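Local structure of tryptophan halogenase superfamily (Brevundimonas sp. BAL3, 6FRL) at residues P282-R286 / L501-D505; A287-L291 / E306-L312; E351-L357 / E443-P447. The protein is a flavin-dependent halogenase of the tryptophan halogenase superfamily that prefers bromination over chlorination. The contacts are given in a common frame with arbitrary orientation. Numbering follows the deposited sequence.

Contact 1. Residues P282-R286 / L501-D505; sequences PLRHR and LAGLD
Here the tip of a β-hairpin meets the end of the last helix of the chain. Pro-282 closes strand 276-282, and the chain reverses to start strand 286-293. Leu-283, extended at phi/psi -97/178, bonds through its N to Arg-286 O at 2.7 Å. Between them Arg-284 (-58/-46) and His-285 (-125/3) take up a turn close to type I. Arg-284 points toward the helix end, and its CA lies 7.7 Å from that of Leu-501. Its side chain, with chi1 to chi3 m, t, m, passes CG over Leu-501 CD1 at 4.3 Å and sets NH1 4.2 Å from Leu-504 CD1. Its NE makes a salt bridge of 2.6 Å to Asp-505 OD1, but Asp-505 is poorly ordered and OD1 crowded, so that length is uncertain. The two outer nitrogens turn to the end of helix 73-79, NH1 bonding Met-77 O and NH2 Arg-78 O; Leu-504 packs on that helix too. Arg-284 thus joins hairpin, helix 73-79 and C-terminal segment. On the far side, helix 497-502 finishes and turns through Gly-503, with Leu-504 N on Leu-501 O at 3.1 Å. Leu-501, Leu-504 and Asp-505 all direct CB toward the hairpin. His-285, chi1 m and exposed, brings NE2 within 3.6 Å of Asp-505 OD2.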
loop_
_atom_site.group_PDB
_atom_site.type_symbol
_atom_site.label_atom_id
_atom_site.label_comp_id
_atom_site.label_asym_id
_atom_site.label_seq_id
_atom_site.Cartn_x
_atom_site.Cartn_y
_atom_site.Cartn_z
ATOM N N PRO B 282 -21.431 22.887 9.993
ATOM C CA PRO B 282 -22.209 23.945 9.382
ATOM C C PRO B 282 -22.812 23.553 8.026
ATOM O O PRO B 282 -22.088 23.126 7.127
ATOM C CB PRO B 282 -21.185 25.051 9.200
ATOM C CG PRO B 282 -19.861 24.375 9.117
ATOM C CD PRO B 282 -19.974 23.047 9.775
ATOM N N LEU B 283 -24.138 23.682 7.909
ATOM C CA LEU B 283 -24.830 23.694 6.606
ATOM C C LEU B 283 -25.064 25.135 6.195
ATOM O O LEU B 283 -24.692 26.046 6.936
ATOM C CB LEU B 283 -26.147 22.892 6.677
ATOM C CG LEU B 283 -26.003 21.438 7.181
ATOM C CD1 LEU B 283 -27.322 20.693 7.169
ATOM C CD2 LEU B 283 -24.970 20.663 6.384
ATOM N N ARG B 284 -25.649 25.344 5.015
ATOM C CA ARG B 284 -25.854 26.709 4.469
ATOM C C ARG B 284 -26.674 27.652 5.336
ATOM O O ARG B 284 -26.270 28.805 5.497
ATOM C CB ARG B 284 -26.428 26.691 3.041
ATOM C CG ARG B 284 -25.347 26.576 1.977
ATOM C CD ARG B 284 -25.768 27.115 0.620
ATOM N NE ARG B 284 -26.926 26.411 0.070
ATOM C CZ ARG B 284 -26.928 25.154 -0.409
ATOM N NH1 ARG B 284 -25.821 24.386 -0.423
ATOM N NH2 ARG B 284 -28.079 24.645 -0.883
ATOM N N HIS B 285 -27.803 27.178 5.870
ATOM C CA HIS B 285 -28.676 27.983 6.782
ATOM C C HIS B 285 -28.940 27.297 8.146
ATOM O O HIS B 285 -29.662 27.819 8.992
ATOM C CB HIS B 285 -30.036 28.320 6.114
ATOM C CG HIS B 285 -29.932 28.843 4.708
ATOM N ND1 HIS B 285 -29.369 30.063 4.400
ATOM C CD2 HIS B 285 -30.349 28.316 3.530
ATOM C CE1 HIS B 285 -29.423 30.257 3.090
ATOM N NE2 HIS B 285 -30.017 29.211 2.539
ATOM N N ARG B 286 -28.339 26.141 8.367
ATOM C CA ARG B 286 -28.573 25.329 9.563
ATOM C C ARG B 286 -27.260 24.680 9.980
ATOM O O ARG B 286 -26.273 24.723 9.244
ATOM C CB ARG B 286 -29.621 24.243 9.289
ATOM C CG ARG B 286 -31.060 24.752 9.125
ATOM C CD ARG B 286 -31.931 23.818 8.251
ATOM N NE ARG B 286 -31.620 22.381 8.424
ATOM C CZ ARG B 286 -31.335 21.487 7.456
ATOM N NH1 ARG B 286 -31.325 21.803 6.148
ATOM N NH2 ARG B 286 -31.057 20.241 7.816
ATOM N N LEU B 501 -20.506 29.572 -2.030
ATOM C CA LEU B 501 -21.858 29.207 -1.622
ATOM C C LEU B 501 -22.935 30.057 -2.295
ATOM O O LEU B 501 -24.017 29.544 -2.585
ATOM C CB LEU B 501 -22.032 29.300 -0.100
ATOM C CG LEU B 501 -21.089 28.479 0.763
ATOM C CD1 LEU B 501 -21.536 28.610 2.218
ATOM C CD2 LEU B 501 -21.009 27.015 0.359
ATOM N N ALA B 502 -22.657 31.348 -2.512
ATOM C CA ALA B 502 -23.549 32.249 -3.275
ATOM C C ALA B 502 -23.725 31.807 -4.738
ATOM O O ALA B 502 -24.775 32.040 -5.321
ATOM C CB ALA B 502 -23.038 33.687 -3.211
ATOM N N GLY B 503 -22.696 31.178 -5.312
ATOM C CA GLY B 503 -22.758 30.552 -6.650
ATOM C C GLY B 503 -23.464 29.204 -6.738
ATOM O O GLY B 503 -23.572 28.654 -7.816
ATOM N N LEU B 504 -23.909 28.668 -5.603
ATOM C CA LEU B 504 -24.910 27.602 -5.544
ATOM C C LEU B 504 -26.360 28.107 -5.272
ATOM O O LEU B 504 -27.315 27.405 -5.560
ATOM C CB LEU B 504 -24.518 26.591 -4.455
ATOM C CG LEU B 504 -23.111 25.976 -4.511
ATOM C CD1 LEU B 504 -22.750 25.205 -3.240
ATOM C CD2 LEU B 504 -22.955 25.093 -5.740
ATOM N N ASP B 505 -26.517 29.327 -4.760
ATOM C CA ASP B 505 -27.753 29.778 -4.087
ATOM C C ASP B 505 -28.465 30.906 -4.826
ATOM O O ASP B 505 -28.045 31.276 -5.935
ATOM C CB ASP B 505 -27.401 30.307 -2.674
ATOM C CG ASP B 505 -27.443 29.228 -1.605
ATOM O OD1 ASP B 505 -26.636 28.282 -1.719
ATOM O OD2 ASP B 505 -28.262 29.342 -0.655
#

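Contact 2. Residues A287-L291 / E306-L312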
loop_
_atom_site.group_PDB
_atom_site.type_symbol
_atom_site.label_atom_id
_atom_site.label_comp_id
_atom_site.label_asym_id
_atom_site.label_seq_id
_atom_site.Cartn_x
_atom_site.Cartn_y
_atom_site.Cartn_z
ATOM N N ALA B 287 -27.231 24.097 11.173
ATOM C CA ALA B 287 -26.038 23.370 11.580
ATOM C C ALA B 287 -26.374 22.161 12.437
ATOM O O ALA B 287 -27.363 22.172 13.168
ATOM C CB ALA B 287 -25.068 24.290 12.287
ATOM N N GLY B 288 -25.557 21.113 12.295
ATOM C CA GLY B 288 -25.533 20.000 13.216
ATOM C C GLY B 288 -24.704 20.364 14.446
ATOM O O GLY B 288 -23.631 20.982 14.328
ATOM N N ASN B 289 -25.233 20.026 15.627
ATOM C CA ASN B 289 -24.523 20.207 16.893
ATOM C C ASN B 289 -24.623 18.924 17.696
ATOM O O ASN B 289 -25.596 18.194 17.567
ATOM C CB ASN B 289 -25.123 21.316 17.751
ATOM C CG ASN B 289 -25.327 22.605 17.006
ATOM O OD1 ASN B 289 -24.592 23.580 17.219
ATOM N ND2 ASN B 289 -26.352 22.634 16.136
ATOM N N GLY B 290 -23.628 18.675 18.545
ATOM C CA GLY B 290 -23.708 17.578 19.508
ATOM C C GLY B 290 -22.601 17.535 20.556
ATOM O O GLY B 290 -21.607 18.231 20.457
ATOM N N LEU B 291 -22.816 16.723 21.575
ATOM C CA LEU B 291 -21.834 16.445 22.582
ATOM C C LEU B 291 -21.736 14.933 22.699
ATOM O O LEU B 291 -22.751 14.247 22.912
ATOM C CB LEU B 291 -22.234 17.046 23.938
ATOM C CG LEU B 291 -21.096 17.106 24.980
ATOM C CD1 LEU B 291 -20.370 18.445 24.892
ATOM C CD2 LEU B 291 -21.585 16.856 26.407
ATOM N N GLU B 306 -23.282 21.804 29.216
ATOM C CA GLU B 306 -22.122 22.057 28.349
ATOM C C GLU B 306 -22.535 22.364 26.883
ATOM O O GLU B 306 -21.987 23.283 26.258
ATOM C CB GLU B 306 -21.157 20.860 28.406
ATOM C CG GLU B 306 -20.690 20.493 29.805
ATOM C CD GLU B 306 -19.405 19.699 29.833
ATOM O OE1 GLU B 306 -19.327 18.623 29.187
ATOM O OE2 GLU B 306 -18.472 20.165 30.519
ATOM N N LEU B 307 -23.514 21.609 26.374
ATOM C CA LEU B 307 -23.916 21.667 24.972
ATOM C C LEU B 307 -24.749 22.899 24.649
ATOM O O LEU B 307 -24.380 23.704 23.788
ATOM C CB LEU B 307 -24.700 20.395 24.611
ATOM C CG LEU B 307 -25.269 20.087 23.211
ATOM C CD1 LEU B 307 -24.269 20.182 22.058
ATOM C CD2 LEU B 307 -25.911 18.716 23.254
ATOM N N MET B 308 -25.853 23.070 25.379
ATOM C CA MET B 308 -26.937 24.004 24.971
ATOM C C MET B 308 -26.602 25.498 25.010
ATOM O O MET B 308 -27.162 26.242 24.216
ATOM C CB MET B 308 -28.225 23.696 25.733
ATOM C CG MET B 308 -28.790 22.285 25.441
ATOM S SD MET B 308 -29.212 21.898 23.706
ATOM C CE MET B 308 -30.357 23.225 23.378
ATOM N N PRO B 309 -25.678 25.940 25.887
ATOM C CA PRO B 309 -25.231 27.358 25.792
ATOM C C PRO B 309 -24.248 27.699 24.676
ATOM O O PRO B 309 -23.898 28.868 24.541
ATOM C CB PRO B 309 -24.531 27.619 27.146
ATOM C CG PRO B 309 -24.852 26.454 28.016
ATOM C CD PRO B 309 -25.202 25.293 27.125
ATOM N N HIS B 310 -23.779 26.703 23.909
ATOM C CA HIS B 310 -22.673 26.892 22.936
ATOM C C HIS B 310 -22.988 26.312 21.565
ATOM O O HIS B 310 -22.076 25.886 20.850
ATOM C CB HIS B 310 -21.371 26.252 23.465
ATOM C CG HIS B 310 -20.867 26.878 24.723
ATOM N ND1 HIS B 310 -20.743 26.175 25.907
ATOM C CD2 HIS B 310 -20.478 28.152 24.990
ATOM C CE1 HIS B 310 -20.295 26.990 26.847
ATOM N NE2 HIS B 310 -20.134 28.195 26.320
ATOM N N LEU B 311 -24.267 26.306 21.186
ATOM C CA LEU B 311 -24.670 25.857 19.850
ATOM C C LEU B 311 -24.313 26.886 18.778
ATOM O O LEU B 311 -24.142 28.050 19.061
ATOM C CB LEU B 311 -26.164 25.604 19.812
ATOM C CG LEU B 311 -26.743 24.604 20.803
ATOM C CD1 LEU B 311 -28.243 24.560 20.592
ATOM C CD2 LEU B 311 -26.133 23.220 20.625
ATOM N N LEU B 312 -24.229 26.449 17.532
ATOM C CA LEU B 312 -24.000 27.357 16.400
ATOM C C LEU B 312 -25.248 28.128 15.978
ATOM O O LEU B 312 -25.260 28.668 14.902
ATOM C CB LEU B 312 -23.423 26.571 15.201
ATOM C CG LEU B 312 -21.960 26.123 15.298
ATOM C CD1 LEU B 312 -21.692 25.008 14.307
ATOM C CD2 LEU B 312 -21.007 27.307 15.063
#
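Asn-289 lays its side chain over Leu-311, with CB 3.6 Å from Leu-311 CD2, and then reaches past it: OD1 accepts a hydrogen bond from Leu-312 N at 2.9 Å, almost linear at 173°. It is the one hydrogen bond between the two segments, and it joins the backbone of Leu-312 to the strand through a side chain. The other end of the amide is used as well, since ND2 bonds Val-254 O and Ser-256 OG on the neighbouring strand 250-257. Ala-287, Asn-289 and Leu-291 all point toward the 306-312 segment, one at every second position of the strand. The partners come in reverse order: Ala-287 CB sits 4.0 Å from Leu-312 CD1, Asn-289 faces Leu-311, and Leu-291 CB lies 4.1 Å from Leu-307 CD2. Between the last two, Gly-290 presents bare backbone, and Leu-307 pushes CD1 to 3.5 Å from Gly-290 C and 3.8 Å from Leu-291 N. Glu-306 adds only a flank, OE1 being 4.0 Å from Leu-291 CD2, while its OE2 bonds Ser-274 OG. Past Leu-307 the chain folds back on itself, with His-310 N bonded to Leu-307 O at 3.1 Å and His-310 ND1 to Glu-306 O at 3.2 Å; this bend returns Leu-311 and Leu-312 to the sheet. Strands 286-293 and 314-323 run parallel with 250-257 between them, so helix 300-307 and its trailing loop form the connection of a β-α-β crossover, packed on one face of the large mixed sheet.

Contact 3. Residues E351-L357 / E443-P447; sequences ESTSIAL and EMFHP
This is a buried, apolar contact near the centre of the chain, where the start of helix 354-367 meets the loop that precedes helix 447-456. No hydrogen bond crosses it. Ser-352 takes a left-handed backbone (55/53) that turns the chain from Glu-351 into the helix, whose first turn is marked by Leu-357 N on Thr-353 O at 2.9 Å. Met-444, chi angles t, t, m, faces Ala-356 with CA atoms 8.7 Å apart. Its SD lies 3.9 Å from Ala-356 CB and 4.0 Å from Thr-353 CG2, and its CE 4.1 Å from Leu-357 CD2. Phe-445 (chi1 m) approaches edge-on: CZ is 3.6 Å from Thr-353 CG2 and 3.9 Å from Glu-351 O, while the ring stacks with Phe-396. The carboxylate of Glu-351 bonds His-400 and His-102, and Ser-352 OG bonds Lys-85 NZ. Tryptophan halogenases use a lysine and a glutamate at the halogenation site; this Lys-85 and Glu-351 neighbourhood is consistent with the same active-site region.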
loop_
_atom_site.group_PDB
_atom_site.type_symbol
_atom_site.label_atom_id
_atom_site.label_comp_id
_atom_site.label_asym_id
_atom_site.label_seq_id
_atom_site.Cartn_x
_atom_site.Cartn_y
_atom_site.Cartn_z
ATOM N N GLU B 351 -13.603 11.907 13.638
ATOM C CA GLU B 351 -12.902 12.134 12.400
ATOM C C GLU B 351 -13.793 11.825 11.174
ATOM O O GLU B 351 -13.294 11.420 10.114
ATOM C CB GLU B 351 -11.552 11.388 12.428
ATOM C CG GLU B 351 -10.500 12.067 13.316
ATOM C CD GLU B 351 -9.691 13.169 12.633
ATOM O OE1 GLU B 351 -9.921 13.495 11.463
ATOM O OE2 GLU B 351 -8.778 13.727 13.286
ATOM N N SER B 352 -15.105 12.042 11.321
ATOM C CA SER B 352 -16.035 12.069 10.178
ATOM C C SER B 352 -15.975 10.786 9.326
ATOM O O SER B 352 -15.781 10.862 8.118
ATOM C CB SER B 352 -15.697 13.278 9.266
ATOM O OG SER B 352 -15.655 14.517 9.977
ATOM N N THR B 353 -16.113 9.614 9.945
ATOM C CA THR B 353 -15.812 8.363 9.239
ATOM C C THR B 353 -16.991 7.463 8.918
ATOM O O THR B 353 -16.809 6.461 8.261
ATOM C CB THR B 353 -14.771 7.506 10.002
ATOM O OG1 THR B 353 -15.227 7.292 11.339
ATOM C CG2 THR B 353 -13.374 8.178 9.999
ATOM N N SER B 354 -18.190 7.821 9.363
ATOM C CA SER B 354 -19.392 6.979 9.199
ATOM C C SER B 354 -19.733 6.710 7.733
ATOM O O SER B 354 -19.871 5.550 7.299
ATOM C CB SER B 354 -20.598 7.656 9.877
ATOM O OG SER B 354 -20.527 7.447 11.267
ATOM N N ILE B 355 -19.915 7.795 6.989
ATOM C CA ILE B 355 -20.216 7.692 5.602
ATOM C C ILE B 355 -19.034 7.015 4.887
ATOM O O ILE B 355 -19.240 6.122 4.058
ATOM C CB ILE B 355 -20.660 9.049 5.049
ATOM C CG1 ILE B 355 -22.093 9.302 5.558
ATOM C CG2 ILE B 355 -20.568 9.109 3.525
ATOM C CD1 ILE B 355 -22.710 10.651 5.191
ATOM N N ALA B 356 -17.808 7.388 5.254
ATOM C CA ALA B 356 -16.617 6.795 4.670
ATOM C C ALA B 356 -16.570 5.260 4.772
ATOM O O ALA B 356 -16.104 4.587 3.860
ATOM C CB ALA B 356 -15.390 7.409 5.319
ATOM N N LEU B 357 -17.036 4.724 5.892
ATOM C CA LEU B 357 -17.069 3.271 6.124
ATOM C C LEU B 357 -18.131 2.542 5.286
ATOM O O LEU B 357 -17.950 1.353 4.913
ATOM C CB LEU B 357 -17.205 2.967 7.610
ATOM C CG LEU B 357 -15.951 3.323 8.476
ATOM C CD1 LEU B 357 -16.332 3.573 9.913
ATOM C CD2 LEU B 357 -14.839 2.263 8.412
ATOM N N GLU B 443 -5.377 1.365 6.020
ATOM C CA GLU B 443 -5.446 2.656 6.706
ATOM C C GLU B 443 -6.356 3.602 5.907
ATOM O O GLU B 443 -6.136 3.832 4.730
ATOM C CB GLU B 443 -4.058 3.321 6.767
ATOM C CG GLU B 443 -2.941 2.570 7.481
ATOM C CD GLU B 443 -2.842 2.830 8.982
ATOM O OE1 GLU B 443 -1.876 2.320 9.553
ATOM O OE2 GLU B 443 -3.691 3.518 9.597
ATOM N N MET B 444 -7.362 4.170 6.563
ATOM C CA MET B 444 -8.176 5.203 5.972
ATOM C C MET B 444 -7.387 6.528 5.973
ATOM O O MET B 444 -7.554 7.354 5.038
ATOM C CB MET B 444 -9.434 5.365 6.771
ATOM C CG MET B 444 -10.414 6.378 6.187
ATOM S SD MET B 444 -12.070 6.088 6.850
ATOM C CE MET B 444 -12.523 4.602 5.938
ATOM N N PHE B 445 -6.538 6.691 7.009
ATOM C CA PHE B 445 -5.780 7.894 7.265
ATOM C C PHE B 445 -4.315 7.701 6.967
ATOM O O PHE B 445 -3.674 6.829 7.524
ATOM C CB PHE B 445 -5.985 8.312 8.724
ATOM C CG PHE B 445 -7.397 8.695 9.003
ATOM C CD1 PHE B 445 -7.876 9.923 8.565
ATOM C CD2 PHE B 445 -8.274 7.786 9.559
ATOM C CE1 PHE B 445 -9.203 10.267 8.739
ATOM C CE2 PHE B 445 -9.590 8.139 9.763
ATOM C CZ PHE B 445 -10.059 9.388 9.344
ATOM N N HIS B 446 -3.794 8.545 6.094
ATOM C CA HIS B 446 -2.440 8.397 5.567
ATOM C C HIS B 446 -1.449 9.173 6.448
ATOM O O HIS B 446 -1.860 9.877 7.354
ATOM C CB HIS B 446 -2.433 8.835 4.085
ATOM C CG HIS B 446 -3.389 8.043 3.222
ATOM N ND1 HIS B 446 -4.541 8.590 2.696
ATOM C CD2 HIS B 446 -3.390 6.736 2.847
ATOM C CE1 HIS B 446 -5.198 7.666 2.018
ATOM N NE2 HIS B 446 -4.528 6.531 2.105
ATOM N N PRO B 447 -0.138 9.014 6.232
ATOM C CA PRO B 447 0.844 9.653 7.127
ATOM C C PRO B 447 0.644 11.156 7.487
ATOM O O PRO B 447 0.866 11.548 8.651
ATOM C CB PRO B 447 2.150 9.439 6.348
ATOM C CG PRO B 447 1.964 8.059 5.802
ATOM C CD PRO B 447 0.541 8.078 5.310
#

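How the contacts relate
Contacts 1 and 2 share strand 286-293: contact 1 holds the hairpin tip where it begins, contact 2 the strand that follows. Their centres are 20 Å apart, yet they touch, Pro-282 CA lying 4.1 Å from Ala-287 CB. Contact 3 stands apart, its centre 25 Å from that of contact 1 and 24 Å from that of contact 2, with nearest atoms about 10 and 11 Å away. Along the chain, contact 2 closes before contact 3 opens, and contact 1 spans both. Contact 1 thus closes the hairpin end of two strands inside the large sheet and contact 2 packs on its face, whereas contact 3 lies near the chain's centre, beside the probable active site.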